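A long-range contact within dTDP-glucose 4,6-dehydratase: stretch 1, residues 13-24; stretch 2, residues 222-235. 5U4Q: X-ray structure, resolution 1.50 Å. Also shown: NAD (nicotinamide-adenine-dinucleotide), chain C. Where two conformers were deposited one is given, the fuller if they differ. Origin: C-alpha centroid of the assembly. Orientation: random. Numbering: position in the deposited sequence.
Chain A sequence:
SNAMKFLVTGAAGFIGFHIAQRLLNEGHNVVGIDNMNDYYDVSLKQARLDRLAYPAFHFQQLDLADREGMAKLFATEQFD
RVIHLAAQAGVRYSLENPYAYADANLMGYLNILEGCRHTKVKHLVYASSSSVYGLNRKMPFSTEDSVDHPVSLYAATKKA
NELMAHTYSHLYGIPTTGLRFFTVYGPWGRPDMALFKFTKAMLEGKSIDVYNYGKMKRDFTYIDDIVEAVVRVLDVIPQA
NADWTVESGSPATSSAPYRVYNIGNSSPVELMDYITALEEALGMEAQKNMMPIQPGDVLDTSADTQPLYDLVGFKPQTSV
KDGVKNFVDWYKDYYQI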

# COMPACT_ATOMS: atom_id res chain seq x y z
N GLY A 13 18.19 -9.68 11.59
CA GLY A 13 17.01 -10.53 11.70
C GLY A 13 17.26 -11.90 11.14
O GLY A 13 18.31 -12.20 10.64
N PHE A 14 16.24 -12.76 11.23
CA PHE A 14 16.35 -14.15 10.83
C PHE A 14 16.77 -14.36 9.39
O PHE A 14 17.83 -14.90 9.11
CB PHE A 14 14.99 -14.83 11.12
CG PHE A 14 14.86 -16.26 10.64
CD1 PHE A 14 15.92 -17.14 10.61
CD2 PHE A 14 13.59 -16.75 10.34
CE1 PHE A 14 15.73 -18.47 10.22
CE2 PHE A 14 13.40 -18.07 9.96
CZ PHE A 14 14.46 -18.92 9.89
N ILE A 15 15.92 -13.95 8.46
CA ILE A 15 16.21 -14.21 7.06
C ILE A 15 17.42 -13.39 6.60
O ILE A 15 18.30 -13.92 5.94
CB ILE A 15 14.96 -13.99 6.18
CG1 ILE A 15 13.83 -14.91 6.67
CG2 ILE A 15 15.28 -14.26 4.72
CD1 ILE A 15 12.55 -14.75 5.91
N GLY A 16 17.45 -12.10 6.95
CA GLY A 16 18.57 -11.23 6.54
C GLY A 16 19.92 -11.71 6.99
O GLY A 16 20.90 -11.64 6.22
N PHE A 17 20.00 -12.23 8.21
CA PHE A 17 21.27 -12.79 8.69
C PHE A 17 21.73 -13.90 7.75
O PHE A 17 22.88 -13.93 7.28
CB PHE A 17 21.13 -13.35 10.11
CG PHE A 17 22.17 -14.36 10.45
CD1 PHE A 17 23.50 -13.99 10.61
CD2 PHE A 17 21.84 -15.69 10.59
CE1 PHE A 17 24.46 -14.93 10.89
CE2 PHE A 17 22.80 -16.63 10.88
CZ PHE A 17 24.12 -16.25 11.02
N HIS A 18 20.85 -14.86 7.47
CA HIS A 18 21.22 -15.95 6.61
C HIS A 18 21.60 -15.55 5.19
O HIS A 18 22.53 -16.13 4.62
CB HIS A 18 20.10 -17.02 6.58
CG HIS A 18 20.00 -17.83 7.82
ND1 HIS A 18 20.68 -19.02 8.00
CD2 HIS A 18 19.26 -17.64 8.94
CE1 HIS A 18 20.34 -19.53 9.18
NE2 HIS A 18 19.49 -18.71 9.77
N ILE A 19 20.90 -14.56 4.64
CA ILE A 19 21.22 -14.09 3.30
C ILE A 19 22.59 -13.41 3.33
O ILE A 19 23.45 -13.70 2.50
CB ILE A 19 20.14 -13.13 2.75
CG1 ILE A 19 18.79 -13.85 2.61
CG2 ILE A 19 20.58 -12.53 1.41
CD1 ILE A 19 18.80 -15.03 1.73
N ALA A 20 22.81 -12.53 4.32
CA ALA A 20 24.13 -11.86 4.41
C ALA A 20 25.25 -12.88 4.57
O ALA A 20 26.30 -12.78 3.92
CB ALA A 20 24.13 -10.91 5.57
N GLN A 21 25.06 -13.87 5.44
CA GLN A 21 26.09 -14.88 5.67
C GLN A 21 26.44 -15.64 4.36
O GLN A 21 27.61 -15.87 4.05
CB GLN A 21 25.61 -15.86 6.75
CG GLN A 21 26.60 -16.96 7.09
CD GLN A 21 26.03 -17.87 8.15
OE1 GLN A 21 24.98 -18.54 7.95
NE2 GLN A 21 26.69 -17.89 9.29
N ARG A 22 25.42 -16.03 3.61
CA ARG A 22 25.64 -16.74 2.36
C ARG A 22 26.39 -15.87 1.35
O ARG A 22 27.31 -16.34 0.67
CB ARG A 22 24.31 -17.24 1.79
CG ARG A 22 24.39 -17.90 0.44
CD ARG A 22 25.23 -19.17 0.41
NE ARG A 22 25.29 -19.67 -0.96
CZ ARG A 22 24.38 -20.47 -1.52
NH1 ARG A 22 23.34 -20.91 -0.83
NH2 ARG A 22 24.51 -20.84 -2.78
N LEU A 23 26.00 -14.61 1.25
CA LEU A 23 26.63 -13.72 0.27
C LEU A 23 28.09 -13.49 0.64
O LEU A 23 28.95 -13.45 -0.24
CB LEU A 23 25.89 -12.39 0.14
CG LEU A 23 24.46 -12.46 -0.45
CD1 LEU A 23 23.74 -11.14 -0.27
CD2 LEU A 23 24.51 -12.88 -1.92
N LEU A 24 28.35 -13.37 1.93
CA LEU A 24 29.74 -13.24 2.39
C LEU A 24 30.54 -14.46 2.06
O LEU A 24 31.72 -14.36 1.65
CB LEU A 24 29.80 -12.94 3.89
CG LEU A 24 29.30 -11.56 4.25
CD1 LEU A 24 28.92 -11.43 5.72
CD2 LEU A 24 30.32 -10.49 3.84
N TYR A 222 12.36 -24.68 5.08
CA TYR A 222 13.61 -24.59 5.82
C TYR A 222 14.48 -23.43 5.31
O TYR A 222 14.59 -23.19 4.10
CB TYR A 222 14.36 -25.93 5.78
CG TYR A 222 15.57 -25.93 6.66
CD1 TYR A 222 15.44 -25.93 8.04
CD2 TYR A 222 16.85 -25.92 6.13
CE1 TYR A 222 16.54 -25.91 8.88
CE2 TYR A 222 17.96 -25.92 6.96
CZ TYR A 222 17.80 -25.88 8.33
OH TYR A 222 18.92 -25.86 9.17
N ILE A 223 15.08 -22.73 6.26
CA ILE A 223 15.86 -21.52 5.93
C ILE A 223 16.90 -21.73 4.83
O ILE A 223 17.00 -20.90 3.94
CB ILE A 223 16.48 -20.89 7.22
CG1 ILE A 223 17.21 -19.58 6.88
CG2 ILE A 223 17.40 -21.86 7.95
CD1 ILE A 223 16.33 -18.47 6.33
N ASP A 224 17.64 -22.83 4.84
CA ASP A 224 18.67 -23.00 3.80
C ASP A 224 18.08 -23.06 2.39
O ASP A 224 18.71 -22.60 1.43
CB ASP A 224 19.54 -24.23 4.03
CG ASP A 224 20.48 -24.10 5.22
OD1 ASP A 224 20.49 -23.08 5.92
OD2 ASP A 224 21.22 -25.08 5.45
N ASP A 225 16.88 -23.63 2.26
CA ASP A 225 16.19 -23.71 0.97
C ASP A 225 15.77 -22.30 0.53
O ASP A 225 15.90 -21.97 -0.64
CB ASP A 225 15.02 -24.68 1.06
CG ASP A 225 15.46 -26.10 1.23
OD1 ASP A 225 16.47 -26.48 0.59
OD2 ASP A 225 14.74 -26.85 1.90
N ILE A 226 15.27 -21.49 1.46
CA ILE A 226 14.94 -20.09 1.15
C ILE A 226 16.20 -19.34 0.69
O ILE A 226 16.18 -18.62 -0.32
CB ILE A 226 14.35 -19.36 2.38
CG1 ILE A 226 12.95 -19.94 2.74
CG2 ILE A 226 14.29 -17.84 2.19
CD1 ILE A 226 11.87 -19.75 1.68
N VAL A 227 17.29 -19.52 1.40
CA VAL A 227 18.54 -18.82 1.07
C VAL A 227 19.01 -19.18 -0.34
O VAL A 227 19.37 -18.28 -1.11
CB VAL A 227 19.64 -19.16 2.09
CG1 VAL A 227 21.02 -18.69 1.60
CG2 VAL A 227 19.32 -18.56 3.44
N GLU A 228 18.99 -20.45 -0.68
CA GLU A 228 19.43 -20.87 -2.02
C GLU A 228 18.58 -20.18 -3.09
O GLU A 228 19.12 -19.67 -4.07
CB GLU A 228 19.35 -22.40 -2.15
CG GLU A 228 19.87 -22.93 -3.47
CD GLU A 228 21.34 -22.62 -3.71
OE1 GLU A 228 22.11 -22.56 -2.74
OE2 GLU A 228 21.72 -22.47 -4.90
N ALA A 229 17.26 -20.17 -2.89
CA ALA A 229 16.36 -19.53 -3.87
C ALA A 229 16.60 -18.04 -4.00
O ALA A 229 16.65 -17.48 -5.11
CB ALA A 229 14.93 -19.78 -3.48
N VAL A 230 16.71 -17.36 -2.87
CA VAL A 230 16.89 -15.92 -2.90
C VAL A 230 18.20 -15.55 -3.56
O VAL A 230 18.26 -14.60 -4.33
CB VAL A 230 16.80 -15.33 -1.48
CG1 VAL A 230 17.16 -13.86 -1.44
CG2 VAL A 230 15.40 -15.56 -0.92
N VAL A 231 19.28 -16.26 -3.24
CA VAL A 231 20.57 -15.91 -3.82
C VAL A 231 20.54 -16.16 -5.35
O VAL A 231 21.11 -15.34 -6.11
CB VAL A 231 21.74 -16.58 -3.06
CG1 VAL A 231 23.06 -16.36 -3.79
CG2 VAL A 231 21.82 -16.04 -1.63
N ARG A 232 19.85 -17.20 -5.81
CA ARG A 232 19.67 -17.43 -7.27
C ARG A 232 18.82 -16.30 -7.90
O ARG A 232 19.18 -15.78 -8.96
CB ARG A 232 19.03 -18.79 -7.58
CG ARG A 232 19.93 -19.96 -7.24
CD ARG A 232 19.35 -21.28 -7.64
NE ARG A 232 20.23 -22.37 -7.20
CZ ARG A 232 20.39 -23.53 -7.83
NH1 ARG A 232 19.74 -23.80 -8.96
NH2 ARG A 232 21.22 -24.44 -7.32
N VAL A 233 17.74 -15.91 -7.23
CA VAL A 233 16.87 -14.84 -7.75
C VAL A 233 17.61 -13.52 -7.88
O VAL A 233 17.36 -12.78 -8.83
CB VAL A 233 15.60 -14.65 -6.89
CG1 VAL A 233 14.86 -13.34 -7.22
CG2 VAL A 233 14.68 -15.83 -7.05
N LEU A 234 18.49 -13.21 -6.93
CA LEU A 234 19.25 -11.96 -6.96
C LEU A 234 20.01 -11.83 -8.28
O LEU A 234 20.22 -10.70 -8.76
CB LEU A 234 20.20 -11.85 -5.73
CG LEU A 234 19.59 -11.22 -4.46
CD1 LEU A 234 20.35 -11.62 -3.20
CD2 LEU A 234 19.54 -9.69 -4.57
N ASP A 235 20.40 -12.97 -8.87
CA ASP A 235 21.16 -12.99 -10.14
C ASP A 235 20.30 -13.02 -11.39
O ASP A 235 20.85 -12.97 -12.50
CB ASP A 235 22.11 -14.21 -10.21
CG ASP A 235 23.31 -14.11 -9.32
OD1 ASP A 235 23.66 -13.02 -8.83
OD2 ASP A 235 23.95 -15.18 -9.16
PA NAD C . 12.90 -10.52 11.66
O1A NAD C . 13.73 -11.57 12.29
O2A NAD C . 11.98 -9.65 12.49
O5B NAD C . 13.90 -9.59 10.80
C5B NAD C . 13.58 -8.29 10.32
C4B NAD C . 14.65 -7.33 10.81
O4B NAD C . 14.22 -6.03 10.34
C3B NAD C . 14.76 -7.26 12.33
O3B NAD C . 16.05 -7.64 12.84
C2B NAD C . 14.39 -5.81 12.63
O2B NAD C . 15.16 -5.24 13.71
C1B NAD C . 14.58 -5.08 11.31
N9A NAD C . 13.73 -3.88 11.17
C8A NAD C . 12.40 -3.79 11.38
N7A NAD C . 11.98 -2.54 11.19
C5A NAD C . 13.05 -1.81 10.84
C6A NAD C . 13.29 -0.38 10.54
N6A NAD C . 12.31 0.51 10.53
N1A NAD C . 14.55 -0.05 10.25
C2A NAD C . 15.57 -0.91 10.25
N3A NAD C . 15.43 -2.22 10.54
C4A NAD C . 14.19 -2.69 10.84
O3 NAD C . 11.93 -11.13 10.53
PN NAD C . 12.28 -12.10 9.29
O1N NAD C . 13.73 -12.27 9.09
O2N NAD C . 11.33 -13.28 9.47
O5D NAD C . 11.66 -11.21 8.12
C5D NAD C . 12.37 -10.75 6.97
C4D NAD C . 11.32 -10.30 5.97
O4D NAD C . 10.61 -11.44 5.46
C3D NAD C . 10.24 -9.34 6.46
O3D NAD C . 10.01 -8.38 5.43
C2D NAD C . 9.00 -10.18 6.61
O2D NAD C . 7.78 -9.45 6.40
C1D NAD C . 9.20 -11.24 5.54
N1N NAD C . 8.55 -12.52 5.88
C2N NAD C . 9.09 -13.42 6.73
C3N NAD C . 8.44 -14.63 7.03
C7N NAD C . 8.98 -15.70 7.98
O7N NAD C . 8.42 -16.81 8.04
N7N NAD C . 10.04 -15.50 8.79
C4N NAD C . 7.20 -14.88 6.46
C5N NAD C . 6.65 -13.94 5.60
C6N NAD C . 7.33 -12.75 5.34
O HOH W 1 21.28 -20.64 5.56

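Helices 14-24 and 223-234 pack with their axes 9.7 Å apart at closest approach and their N-to-C directions 60° apart, burying 624 Å² in total. The backbones come nearest at Ile19 and Val227, whose CA atoms lie 5.9 Å apart. Most of the contact is apolar, and its polar groups fall at two separate sites, a salt bridge between Arg22 and Glu228 and a water between His18 and Asp224.

The direct polar link between the helices is a salt bridge. Arg22 NH1 donates to Glu228 OE1 at 2.8 Å and Arg22 NH2 donates to the same OE1 at 3.0 Å, so one carboxylate oxygen, lying near the guanidinium plane, receives both terminal nitrogens. The CA-to-CB bond of Glu228 points away from the first helix, yet its chain (chi1 t, chi2 p) brings the carboxylate back within reach. The other oxygen is satisfied within its own helix: Arg232 NE donates to Glu228 OE2 at 2.7 Å, supplemented by a weak bond from Arg232 NH2 to Glu228 OE2 at 3.2 Å. Glu228 thus stands between two arginines, one on each helix. Arg22 NE and NH2 also bond to residues flanking the stretches, and Arg232 NH1 is satisfied elsewhere in the structure.

A second polar link is indirect. A water lies 3.0 Å from His18 ND1 and donates to Asp224 OD1 across 2.6 Å, joining two side chains that do not touch directly. With His18 NE2 bonded elsewhere in the structure, both ring nitrogens have partners. The imidazole also receives a CH-pi contact: Ile223 CG1 sits 3.5 Å from the His18 ring centroid and only 13° off the normal, placing the methylene over the ring face.

Around these groups the packing is apolar. Ile223 CG1 also meets Phe14 CE1 at 3.8 Å, while Ile19 CD1 reaches Val230 CG1 at 3.8 Å and Val227 CG2 at 4.0 Å. The aliphatic part of Arg22 contributes as well, with CB 3.6 Å from Val227 CG1 and CG 3.8 Å from Val231 CG2, so this residue combines its ionic contact with hydrophobic packing. Farther along, Leu23 CD2 approaches Val231 CG2 at 4.2 Å.

At its N terminus the first helix offers two of its free amides to the cofactor. Phe14 N donates to NAD O1A at 3.0 Å and Ile15 N to NAD O1N at 2.8 Å, both nearly linear, so each phosphate of the dinucleotide receives one backbone hydrogen bond from this helix. From Phe17 onward the amides of this helix are satisfied by backbone carbonyls, beginning with Phe17 N to Gly13 O at 3.0 Å, though the bond from His18 N to Phe14 O, at 3.4 Å, is weak.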